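Local coordinates for acyl-CoA dehydrogenase (Bacillus anthracis, PDB 3OWA) that probably oxidises acyl-CoA thioesters to their 2,3-enoyl forms, using a bound FAD as the cofactor that takes up the electrons, at the interface of chains A and B. Sequence-based numbering; all coordinates share one arbitrary frame. Chains: chain A/B, Acyl-CoA dehydrogenase.

The interface of chains A and B. Residues chain A 228, 373, 398, 402, 405; chain B 377, 380, 388, 398.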
loop_
_atom_site.group_PDB
_atom_site.type_symbol
_atom_site.label_atom_id
_atom_site.label_comp_id
_atom_site.label_asym_id
_atom_site.label_seq_id
_atom_site.Cartn_x
_atom_site.Cartn_y
_atom_site.Cartn_z
HETATM N N MSE A 228 -10.752 0.350 -11.345
HETATM C CA MSE A 228 -9.432 0.973 -11.046
HETATM C C MSE A 228 -8.309 0.423 -11.914
HETATM O O MSE A 228 -7.410 1.156 -12.365
HETATM C CB MSE A 228 -9.010 0.633 -9.640
HETATM C CG MSE A 228 -7.695 1.389 -9.207
HETATM SE SE MSE A 228 -7.137 0.835 -7.487
HETATM C CE MSE A 228 -8.507 1.602 -6.306
ATOM N N ASP A 373 1.670 -6.512 -3.514
ATOM C CA ASP A 373 1.254 -5.146 -3.119
ATOM C C ASP A 373 2.507 -4.287 -2.745
ATOM O O ASP A 373 2.646 -3.109 -3.141
ATOM C CB ASP A 373 0.299 -5.279 -1.925
ATOM C CG ASP A 373 -0.204 -3.948 -1.401
ATOM O OD1 ASP A 373 -1.306 -3.509 -1.793
ATOM O OD2 ASP A 373 0.499 -3.312 -0.586
ATOM N N TYR A 398 0.671 -1.360 -10.541
ATOM C CA TYR A 398 0.227 -0.805 -9.268
ATOM C C TYR A 398 -1.283 -0.867 -9.161
ATOM O O TYR A 398 -1.849 -1.278 -8.077
ATOM C CB TYR A 398 0.762 0.668 -9.084
ATOM C CG TYR A 398 0.349 1.250 -7.732
ATOM C CD1 TYR A 398 1.114 1.009 -6.616
ATOM C CD2 TYR A 398 -0.843 1.990 -7.603
ATOM C CE1 TYR A 398 0.704 1.518 -5.332
ATOM C CE2 TYR A 398 -1.233 2.524 -6.353
ATOM C CZ TYR A 398 -0.462 2.271 -5.252
ATOM O OH TYR A 398 -0.845 2.757 -4.010
ATOM N N ARG A 402 -4.228 -4.139 -6.839
ATOM C CA ARG A 402 -5.027 -3.828 -5.609
ATOM C C ARG A 402 -6.194 -4.838 -5.386
ATOM O O ARG A 402 -6.594 -5.165 -4.200
ATOM C CB ARG A 402 -5.486 -2.353 -5.673
ATOM C CG ARG A 402 -6.281 -1.869 -4.408
ATOM C CD ARG A 402 -5.315 -2.085 -3.182
ATOM N NE ARG A 402 -5.914 -1.876 -1.864
ATOM C CZ ARG A 402 -6.656 -2.767 -1.198
ATOM N NH1 ARG A 402 -6.918 -3.971 -1.689
ATOM N NH2 ARG A 402 -7.112 -2.458 0.005
ATOM N N ARG A 405 -6.098 -8.495 -3.318
ATOM C CA ARG A 405 -6.309 -8.687 -1.860
ATOM C C ARG A 405 -7.774 -8.837 -1.535
ATOM O O ARG A 405 -8.181 -8.997 -0.353
ATOM C CB ARG A 405 -5.642 -7.556 -1.070
ATOM C CG ARG A 405 -4.118 -7.514 -1.257
ATOM C CD ARG A 405 -3.479 -6.166 -0.922
ATOM N NE ARG A 405 -4.039 -5.701 0.359
ATOM C CZ ARG A 405 -4.038 -4.441 0.752
ATOM N NH1 ARG A 405 -3.509 -3.493 -0.041
ATOM N NH2 ARG A 405 -4.617 -4.124 1.923
ATOM N N ASP B 377 -5.892 2.911 1.732
ATOM C CA ASP B 377 -5.772 1.510 1.400
ATOM C C ASP B 377 -6.741 0.658 2.268
ATOM O O ASP B 377 -7.401 -0.293 1.790
ATOM C CB ASP B 377 -4.345 1.068 1.690
ATOM C CG ASP B 377 -4.147 -0.396 1.407
ATOM O OD1 ASP B 377 -4.150 -0.760 0.201
ATOM O OD2 ASP B 377 -4.042 -1.193 2.382
ATOM N N VAL B 380 -10.290 1.253 1.012
ATOM C CA VAL B 380 -10.664 0.458 -0.100
ATOM C C VAL B 380 -10.979 -0.952 0.409
ATOM O O VAL B 380 -11.973 -1.580 -0.051
ATOM C CB VAL B 380 -9.502 0.365 -1.173
ATOM C CG1 VAL B 380 -9.737 -0.796 -2.097
ATOM C CG2 VAL B 380 -9.446 1.667 -1.968
ATOM N N PHE B 388 -12.873 -0.914 -5.659
ATOM C CA PHE B 388 -12.059 -0.999 -6.924
ATOM C C PHE B 388 -12.848 -0.458 -8.121
ATOM O O PHE B 388 -12.355 -0.433 -9.290
ATOM C CB PHE B 388 -11.729 -2.482 -7.110
ATOM C CG PHE B 388 -10.610 -2.769 -8.153
ATOM C CD1 PHE B 388 -10.900 -3.405 -9.340
ATOM C CD2 PHE B 388 -9.281 -2.454 -7.823
ATOM C CE1 PHE B 388 -9.886 -3.741 -10.266
ATOM C CE2 PHE B 388 -8.222 -2.785 -8.729
ATOM C CZ PHE B 388 -8.541 -3.410 -9.916
ATOM N N TYR B 398 -7.788 6.561 -3.489
ATOM C CA TYR B 398 -6.679 5.635 -3.435
ATOM C C TYR B 398 -5.715 5.993 -4.524
ATOM O O TYR B 398 -4.486 6.005 -4.267
ATOM C CB TYR B 398 -7.191 4.188 -3.634
ATOM C CG TYR B 398 -6.088 3.163 -3.630
ATOM C CD1 TYR B 398 -5.668 2.565 -2.459
ATOM C CD2 TYR B 398 -5.457 2.782 -4.852
ATOM C CE1 TYR B 398 -4.636 1.633 -2.465
ATOM C CE2 TYR B 398 -4.458 1.862 -4.832
ATOM C CZ TYR B 398 -4.043 1.325 -3.664
ATOM O OH TYR B 398 -3.009 0.375 -3.709
HETATM O O HOH W 1 -2.536 4.550 -2.884
HETATM O O HOH W 2 -1.653 -1.208 -5.370
HETATM O O HOH W 3 -2.193 -0.507 -1.452
#
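The carboxylate oxygen OD1 of B:Asp377 shows how one anion can organise the seam between two copies of a protein: A:Arg405, A:Arg402 and a water all converge on it. A:Arg405 meets the carboxylate end-on with two nitrogens, NH1 on the syn lone pair of OD1 at 2.8 Å and NH2 on OD2 at 3.0 Å, which fixes the rotation of the acid although the two planes are turned 32° apart. NE of A:Arg402 adds a salt bridge to OD1 whose hydrogen bond is weak, whereas its NH2 donates to the backbone O of B:Asp377 at 2.8 Å, the acceptor lying nearly in the guanidinium plane. A bend at chi2 (59°) turns the chain of A:Arg402 so that its guanidinium lies sandwiched, NH1 of A:Arg405 over one face and CG1 of B:Val380 over the other. Behind them A:Asp373 receives NH1 of A:Arg405 from above its carboxylate plane, a second-shell acid that probably eases the crowding of positive charge.

Water carries the polar contact onward. One molecule joins OD1 of B:Asp377 to the phenol OH of B:Tyr398, 2.6 Å from each, and also pairs with OD1 of A:Asp373, which carries the bridge across to chain A. The two Tyr398 rings approach from opposite directions, CE2 of A:Tyr398 lying 3.6 Å from CE2 of B:Tyr398, and each OH is tied through water to the other chain's Tyr398 backbone O. Farther along, N of A:Met228, a selenomethionine, donates to O of B:Phe388 at 2.7 Å; CB of A:Met228 lies over the B:Phe388 face toward its rim, and the methyl CE packs against CD2 of B:Tyr398. Repeated by two-fold symmetry, this patch links the two subunits and probably helps hold the dimer together.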